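Putative alpha-N-acetylgalactosaminidase (Bacillus halodurans C-125, PDB 3CC1) probably hydrolyses alpha-linked terminal N-acetylgalactosamine from its substrates, as a glycosidase of the alpha-galactosidase family. Local coordinates at residues 37-42 and 106-111; 51-56 and 182-187; 256-261 and 357-362. All coordinates share one frame; numbering follows the deposited sequence.

Contact 1: residues 37-42 and 106-111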
# COMPACT_ATOMS: atom_id res chain seq x y z
N TYR A 37 -31.57 21.29 -23.55
CA TYR A 37 -32.07 20.46 -22.45
C TYR A 37 -31.70 21.13 -21.15
O TYR A 37 -32.53 21.28 -20.27
CB TYR A 37 -31.51 19.06 -22.51
CG TYR A 37 -32.05 18.13 -21.45
CD1 TYR A 37 -31.52 18.12 -20.17
CD2 TYR A 37 -33.03 17.21 -21.75
CE1 TYR A 37 -31.99 17.27 -19.21
CE2 TYR A 37 -33.53 16.35 -20.78
CZ TYR A 37 -33.00 16.37 -19.54
OH TYR A 37 -33.44 15.49 -18.60
N MSE A 38 -30.46 21.54 -21.02
CA MSE A 38 -30.00 22.14 -19.79
C MSE A 38 -30.82 23.39 -19.45
O MSE A 38 -31.18 23.64 -18.31
CB MSE A 38 -28.54 22.51 -19.88
CG MSE A 38 -28.01 23.11 -18.58
SE MSE A 38 -26.08 23.47 -18.68
CE MSE A 38 -25.54 21.68 -18.75
N ALA A 39 -31.13 24.15 -20.49
CA ALA A 39 -31.84 25.39 -20.32
C ALA A 39 -33.24 25.08 -19.83
O ALA A 39 -33.81 25.79 -19.01
CB ALA A 39 -31.93 26.14 -21.68
N ASN A 40 -33.80 24.00 -20.34
CA ASN A 40 -35.20 23.67 -20.06
C ASN A 40 -35.39 22.97 -18.72
O ASN A 40 -36.42 23.12 -18.10
CB ASN A 40 -35.77 22.81 -21.18
CG ASN A 40 -36.06 23.61 -22.45
OD1 ASN A 40 -36.45 24.78 -22.39
ND2 ASN A 40 -35.91 22.97 -23.61
N HIS A 41 -34.43 22.17 -18.28
CA HIS A 41 -34.65 21.32 -17.10
C HIS A 41 -33.69 21.56 -15.93
O HIS A 41 -33.99 21.17 -14.80
CB HIS A 41 -34.51 19.82 -17.47
CG HIS A 41 -35.46 19.37 -18.51
ND1 HIS A 41 -35.09 19.15 -19.82
CD2 HIS A 41 -36.79 19.13 -18.46
CE1 HIS A 41 -36.14 18.79 -20.53
NE2 HIS A 41 -37.19 18.77 -19.72
N LEU A 42 -32.54 22.17 -16.21
CA LEU A 42 -31.43 22.14 -15.26
C LEU A 42 -30.93 23.53 -14.81
O LEU A 42 -30.39 23.67 -13.72
CB LEU A 42 -30.28 21.32 -15.86
CG LEU A 42 -30.49 19.84 -16.18
CD1 LEU A 42 -29.21 19.23 -16.85
CD2 LEU A 42 -30.91 19.02 -14.94
N LEU A 106 -29.62 31.16 -24.42
CA LEU A 106 -30.34 30.21 -23.51
C LEU A 106 -30.05 30.51 -22.00
O LEU A 106 -30.53 29.81 -21.11
CB LEU A 106 -29.97 28.76 -23.83
CG LEU A 106 -30.44 28.22 -25.18
CD1 LEU A 106 -29.71 26.89 -25.57
CD2 LEU A 106 -31.96 28.06 -25.16
N GLY A 107 -29.27 31.55 -21.74
CA GLY A 107 -28.85 31.90 -20.39
C GLY A 107 -27.76 30.99 -19.84
O GLY A 107 -27.63 30.84 -18.62
N LEU A 108 -26.99 30.37 -20.73
CA LEU A 108 -25.96 29.43 -20.32
C LEU A 108 -24.59 29.99 -20.70
O LEU A 108 -24.48 31.06 -21.28
CB LEU A 108 -26.21 28.06 -20.97
CG LEU A 108 -27.52 27.31 -20.68
CD1 LEU A 108 -27.54 26.02 -21.49
CD2 LEU A 108 -27.70 27.02 -19.17
N LYS A 109 -23.55 29.28 -20.34
CA LYS A 109 -22.16 29.69 -20.58
C LYS A 109 -21.44 28.64 -21.42
O LYS A 109 -21.80 27.45 -21.39
CB LYS A 109 -21.45 29.89 -19.24
CG LYS A 109 -21.91 31.17 -18.53
CD LYS A 109 -21.41 31.27 -17.10
CE LYS A 109 -21.90 32.59 -16.40
NZ LYS A 109 -21.63 33.80 -17.22
N PHE A 110 -20.45 29.09 -22.19
CA PHE A 110 -19.78 28.27 -23.20
C PHE A 110 -18.32 28.05 -22.84
O PHE A 110 -17.61 28.98 -22.48
CB PHE A 110 -19.86 28.90 -24.60
CG PHE A 110 -19.14 28.09 -25.68
CD1 PHE A 110 -19.53 26.79 -25.96
CD2 PHE A 110 -18.06 28.60 -26.34
CE1 PHE A 110 -18.87 26.04 -26.92
CE2 PHE A 110 -17.41 27.86 -27.33
CZ PHE A 110 -17.80 26.59 -27.61
N GLY A 111 -17.91 26.79 -22.87
CA GLY A 111 -16.56 26.43 -22.52
C GLY A 111 -15.91 25.52 -23.56
O GLY A 111 -16.58 24.82 -24.32

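Contact 2: residues 51-56 and 182-187. With SO4 (sulfate ion), chain C; IMD (imidazole), chain G.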
# COMPACT_ATOMS: atom_id res chain seq x y z
N VAL A 51 -19.71 22.61 -22.46
CA VAL A 51 -18.25 22.55 -22.71
C VAL A 51 -17.90 21.55 -23.77
O VAL A 51 -18.28 20.37 -23.69
CB VAL A 51 -17.44 22.21 -21.41
CG1 VAL A 51 -15.90 22.26 -21.67
CG2 VAL A 51 -17.84 23.15 -20.24
N VAL A 52 -17.16 22.04 -24.77
CA VAL A 52 -16.71 21.23 -25.88
C VAL A 52 -15.30 20.77 -25.53
O VAL A 52 -14.40 21.56 -25.27
CB VAL A 52 -16.75 22.00 -27.24
CG1 VAL A 52 -16.02 21.21 -28.34
CG2 VAL A 52 -18.18 22.34 -27.66
N ASP A 53 -15.12 19.47 -25.47
CA ASP A 53 -13.82 18.93 -25.14
C ASP A 53 -12.83 19.01 -26.34
O ASP A 53 -13.11 19.60 -27.40
CB ASP A 53 -13.94 17.52 -24.50
CG ASP A 53 -12.90 17.30 -23.36
OD1 ASP A 53 -11.71 17.16 -23.65
OD2 ASP A 53 -13.26 17.36 -22.19
N ILE A 54 -11.66 18.41 -26.14
CA ILE A 54 -10.54 18.58 -27.02
C ILE A 54 -10.81 18.08 -28.45
O ILE A 54 -11.72 17.27 -28.69
CB ILE A 54 -9.27 17.90 -26.48
CG1 ILE A 54 -9.46 16.38 -26.32
CG2 ILE A 54 -8.78 18.55 -25.21
CD1 ILE A 54 -8.14 15.57 -26.27
N GLN A 55 -10.01 18.60 -29.35
CA GLN A 55 -9.94 18.15 -30.74
C GLN A 55 -11.13 18.63 -31.56
O GLN A 55 -11.49 18.05 -32.57
CB GLN A 55 -9.69 16.62 -30.82
CG GLN A 55 -8.28 16.29 -30.32
CD GLN A 55 -7.95 14.81 -30.27
OE1 GLN A 55 -6.94 14.39 -30.82
NE2 GLN A 55 -8.73 14.03 -29.53
N TRP A 56 -11.71 19.72 -31.10
CA TRP A 56 -12.73 20.44 -31.82
C TRP A 56 -12.22 21.05 -33.13
O TRP A 56 -13.03 21.49 -33.94
CB TRP A 56 -13.38 21.52 -30.92
CG TRP A 56 -12.40 22.38 -30.15
CD1 TRP A 56 -12.03 22.19 -28.86
CD2 TRP A 56 -11.69 23.54 -30.61
NE1 TRP A 56 -11.10 23.13 -28.49
CE2 TRP A 56 -10.89 23.99 -29.54
CE3 TRP A 56 -11.64 24.24 -31.82
CZ2 TRP A 56 -10.07 25.08 -29.64
CZ3 TRP A 56 -10.83 25.33 -31.91
CH2 TRP A 56 -10.04 25.74 -30.83
N LYS A 182 -10.50 25.07 -20.14
CA LYS A 182 -9.72 24.07 -19.41
C LYS A 182 -8.51 23.70 -20.25
O LYS A 182 -8.64 23.37 -21.43
CB LYS A 182 -10.54 22.81 -19.11
CG LYS A 182 -9.77 21.73 -18.32
CD LYS A 182 -10.60 21.11 -17.23
CE LYS A 182 -9.72 20.11 -16.37
N VAL A 183 -7.32 23.77 -19.66
CA VAL A 183 -6.09 23.39 -20.37
C VAL A 183 -5.73 21.96 -19.96
O VAL A 183 -5.54 21.65 -18.76
CB VAL A 183 -4.95 24.38 -20.09
CG1 VAL A 183 -3.74 24.10 -21.01
CG2 VAL A 183 -5.48 25.83 -20.20
N ASP A 184 -5.67 21.09 -20.97
CA ASP A 184 -5.18 19.72 -20.81
C ASP A 184 -3.68 19.62 -21.15
O ASP A 184 -3.09 20.52 -21.77
CB ASP A 184 -6.05 18.78 -21.66
CG ASP A 184 -7.54 18.73 -21.16
OD1 ASP A 184 -7.79 18.71 -19.92
OD2 ASP A 184 -8.47 18.67 -21.97
N ASP A 185 -3.06 18.53 -20.68
CA ASP A 185 -1.60 18.33 -20.81
C ASP A 185 -0.79 19.41 -20.11
O ASP A 185 0.29 19.79 -20.56
CB ASP A 185 -1.13 18.31 -22.25
CG ASP A 185 0.35 17.88 -22.38
OD1 ASP A 185 0.76 16.98 -21.61
OD2 ASP A 185 1.11 18.45 -23.22
N ILE A 186 -1.34 19.90 -19.01
CA ILE A 186 -0.75 21.00 -18.29
C ILE A 186 -0.17 20.52 -16.97
O ILE A 186 0.70 21.18 -16.42
CB ILE A 186 -1.79 22.17 -18.09
CG1 ILE A 186 -1.04 23.47 -17.84
CG2 ILE A 186 -2.83 21.82 -17.00
CD1 ILE A 186 -0.06 23.91 -18.99
N ALA A 187 -0.62 19.37 -16.48
CA ALA A 187 0.11 18.66 -15.44
C ALA A 187 1.33 17.93 -16.10
O ALA A 187 1.43 17.83 -17.34
CB ALA A 187 -0.83 17.66 -14.65
S SO4 C . -3.52 16.86 -17.58
O1 SO4 C . -2.18 16.28 -17.56
O2 SO4 C . -4.18 16.71 -18.91
O3 SO4 C . -3.31 18.30 -17.38
O4 SO4 C . -4.37 16.31 -16.54
N1 IMD G . -8.83 13.46 -21.77
C2 IMD G . -8.54 14.78 -21.90
N3 IMD G . -9.68 15.43 -22.25
C4 IMD G . -10.66 14.52 -22.35
C5 IMD G . -10.13 13.28 -22.04

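Contact 3: residues 256-261 and 357-362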
# COMPACT_ATOMS: atom_id res chain seq x y z
N ARG A 256 -7.59 8.67 -3.45
CA ARG A 256 -6.93 9.79 -4.14
C ARG A 256 -7.42 11.12 -3.57
O ARG A 256 -6.64 12.04 -3.35
CB ARG A 256 -7.12 9.73 -5.65
CG ARG A 256 -6.52 8.50 -6.39
CD ARG A 256 -5.13 8.12 -5.85
NE ARG A 256 -4.18 9.22 -5.96
CZ ARG A 256 -3.04 9.35 -5.27
NH1 ARG A 256 -2.65 8.43 -4.39
NH2 ARG A 256 -2.26 10.42 -5.50
N CYS A 257 -8.71 11.19 -3.26
CA CYS A 257 -9.26 12.35 -2.55
C CYS A 257 -8.68 12.59 -1.16
O CYS A 257 -8.35 13.74 -0.79
CB CYS A 257 -10.77 12.26 -2.42
SG CYS A 257 -11.60 12.62 -3.95
N GLU A 258 -8.56 11.52 -0.38
CA GLU A 258 -7.95 11.64 0.94
C GLU A 258 -6.55 12.18 0.81
O GLU A 258 -6.20 13.10 1.52
CB GLU A 258 -7.86 10.32 1.69
CG GLU A 258 -9.20 9.70 2.02
CD GLU A 258 -9.08 8.14 2.23
OE1 GLU A 258 -8.04 7.73 2.82
OE2 GLU A 258 -10.01 7.40 1.83
N VAL A 259 -5.77 11.65 -0.13
CA VAL A 259 -4.40 12.10 -0.34
C VAL A 259 -4.35 13.60 -0.79
O VAL A 259 -3.56 14.40 -0.32
CB VAL A 259 -3.65 11.16 -1.37
CG1 VAL A 259 -2.33 11.74 -1.77
CG2 VAL A 259 -3.48 9.75 -0.76
N TRP A 260 -5.23 13.96 -1.70
CA TRP A 260 -5.32 15.30 -2.22
C TRP A 260 -5.57 16.33 -1.10
O TRP A 260 -4.99 17.44 -1.08
CB TRP A 260 -6.46 15.34 -3.24
CG TRP A 260 -6.50 16.57 -4.04
CD1 TRP A 260 -5.91 16.79 -5.27
CD2 TRP A 260 -7.16 17.77 -3.68
NE1 TRP A 260 -6.16 18.08 -5.67
CE2 TRP A 260 -6.93 18.70 -4.72
CE3 TRP A 260 -7.94 18.16 -2.59
CZ2 TRP A 260 -7.46 20.00 -4.70
CZ3 TRP A 260 -8.45 19.46 -2.56
CH2 TRP A 260 -8.20 20.38 -3.60
N GLU A 261 -6.44 15.97 -0.17
CA GLU A 261 -6.84 16.88 0.89
C GLU A 261 -5.71 17.13 1.89
O GLU A 261 -5.71 18.13 2.58
CB GLU A 261 -8.04 16.38 1.67
CG GLU A 261 -9.32 16.31 0.95
CD GLU A 261 -9.90 17.67 0.56
OE1 GLU A 261 -9.29 18.75 0.85
OE2 GLU A 261 -10.99 17.63 -0.07
N VAL A 357 -15.81 4.59 5.10
CA VAL A 357 -15.31 5.93 4.96
C VAL A 357 -16.37 6.95 5.36
O VAL A 357 -17.55 6.78 5.10
CB VAL A 357 -14.86 6.23 3.48
CG1 VAL A 357 -14.29 7.64 3.37
CG2 VAL A 357 -13.88 5.15 2.98
N ALA A 358 -15.92 8.02 6.00
CA ALA A 358 -16.81 9.16 6.41
C ALA A 358 -16.17 10.48 6.00
O ALA A 358 -14.94 10.61 6.03
CB ALA A 358 -17.08 9.10 7.95
N TRP A 359 -16.99 11.40 5.48
CA TRP A 359 -16.60 12.78 5.19
C TRP A 359 -17.71 13.66 5.81
O TRP A 359 -18.82 13.17 6.05
CB TRP A 359 -16.53 13.09 3.68
CG TRP A 359 -15.34 12.53 2.95
CD1 TRP A 359 -15.07 11.21 2.72
CD2 TRP A 359 -14.29 13.25 2.31
NE1 TRP A 359 -13.92 11.07 2.04
CE2 TRP A 359 -13.41 12.31 1.76
CE3 TRP A 359 -14.02 14.60 2.15
CZ2 TRP A 359 -12.28 12.66 1.07
CZ3 TRP A 359 -12.89 14.96 1.50
CH2 TRP A 359 -12.02 13.98 0.95
N ALA A 360 -17.41 14.92 6.06
CA ALA A 360 -18.36 15.88 6.62
C ALA A 360 -18.20 17.29 6.06
O ALA A 360 -17.16 17.68 5.48
CB ALA A 360 -18.24 15.89 8.15
N ALA A 361 -19.26 18.07 6.24
CA ALA A 361 -19.24 19.49 5.95
C ALA A 361 -20.30 20.21 6.76
O ALA A 361 -21.17 19.59 7.39
CB ALA A 361 -19.42 19.79 4.41
N ASN A 362 -20.23 21.52 6.71
CA ASN A 362 -21.14 22.37 7.44
C ASN A 362 -21.89 23.27 6.49
O ASN A 362 -21.34 23.81 5.54
CB ASN A 362 -20.39 23.20 8.49
CG ASN A 362 -19.92 22.34 9.66
OD1 ASN A 362 -19.03 21.52 9.53
ND2 ASN A 362 -20.56 22.48 10.76
O HOH W 1 -12.04 8.94 1.02

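Contact 1: residues 37-42 and 106-111
M38 and L108 meet where helix 28-41 lies against the chain that leads into strand 109-115, on the outer, helical layer of the alpha/beta barrel. M38, a selenomethionine, leaves the helix with CG anti to the backbone N (chi1 -178°); chi2 is extended too, which carries CG and SE across the methyls of L108, and the bend at chi3 only turns CE. CG and SE each reach both methyls, SE at 3.9 Å from L108 CD2, while CB is nearest L108 CD1 at 4.0 Å. The next residue, A39, brings its methyl to two leucines: A39 CB is 3.9 Å from L106 CB and 4.4 Å from L108 CD1. L106 and L108, on either side of G107 in sequence, both point toward helix 28-41; the positive phi of G107 completes a Schellman motif at the end of helix 97-105. I50 of the neighbouring strand 49-52 packs on both M38 and L108, and I103 also touches L108. K43, just past the helix, donates its NZ to L106 O. Between the two segments the chemistry is purely apolar, which implies adhesion by dispersion and burial rather than by directional bonds.

Contact 2: residues 51-56 and 182-187
The C-terminal ends of the parallel barrel strands, where glycosidases of this TIM-barrel family keep their active site, form the setting here: D53 and I54 follow strand 49-52, and D184 closes strand 180-184. The direct touch is slight. I54 CG2 lies 3.3 Å from D184 OD2, a close approach of a methyl to a carboxylate oxygen, with the two side chains running across each other. With chi1 at 61°, I54 holds CG1 between its backbone N and carbonyl carbon, which leaves CG2 as the branch that meets D184. The two acids also come near each other, D53 OD1 standing 3.9 Å from D184 OD2. An imidazole, probably from the crystallisation liquor, lies by both carboxylates: its N3 is 3.0 Å from D53 OD1 and makes a weak hydrogen bond of 3.5 Å to D184 OD2. D53 OD1 is gripped by the backbone, accepting from I54 N at 2.8 Å on its anti side, 28° out of the carboxylate plane, while N17 ND2 serves D53 OD2. H113 ND1 is the stronger partner of D184 OD2. Beyond D184 the chain curls round a sulfate, which probably also comes from the crystallisation liquor, D185 N giving 2.8 Å to O2, with I186 N and A187 N both bonding to O3; S218 OG of the same chain and R190 NH1 of the second subunit also bond to the sulfate. L191 of that subunit packs on I54. In the sheet, strand 109-115 runs between strands 49-52 and 180-184, and its H113 touches D53, I54 and K182, while helix 196-208 receives I186.

Contact 3: residues 256-261 and 357-362
With chi1 at -75°, W359 sets CG anti to its own carbonyl carbon and sends the indole from strand 356-362 to helix 247-262, where E261, bent at chi2 (-67°), turns its carboxylate to the ring. This is the join between the barrel and the C-terminal antiparallel beta domain of the alpha-galactosidase family. The six-membered ring of the indole does the touching. C257 CB comes in obliquely, 3.8 Å from W359 CZ2, while E261 CG reaches the ring edge 3.6 Å from W359 CH2. The E261 carboxylate goes on past the rim: OE2 lies in the ring plane, 3.6 Å from W359 CZ3, with the carboxylate turned 61° against the indole, an edge approach that may suit the slightly positive ring hydrogens. OE1 of the same group is held by the N of M2, near the chain start. On the barrel side L307 packs on both C257 and W359; from strand 345-353 of the beta domain, F349 meets the indole edge-to-face. R352 forms a salt bridge with E258 OE2. That oxygen also accepts a hydrogen bond of 2.7 Å from a water, which in turn accepts from W359 NE1 at 3.0 Å; the water O lies in the indole plane.

How the contacts relate
Contacts 1 and 2 belong to the barrel and share its parallel sheet: strand 109-115, entered by contact 1, lies between the strands of contact 2, and G111 O touches V52 N at hydrogen-bonding distance. They differ sharply in character. Contact 1, partly buried on the helical layer, is all hydrocarbon and selenium, whereas contact 2, buried at the strand ends, brings acids together beside bound small molecules. Contact 3 stands apart, its nearest atoms about 10 Å from contact 2 and about 21 Å from contact 1. Also buried, it joins two domains and combines aromatic packing with carboxylates and a water bridge.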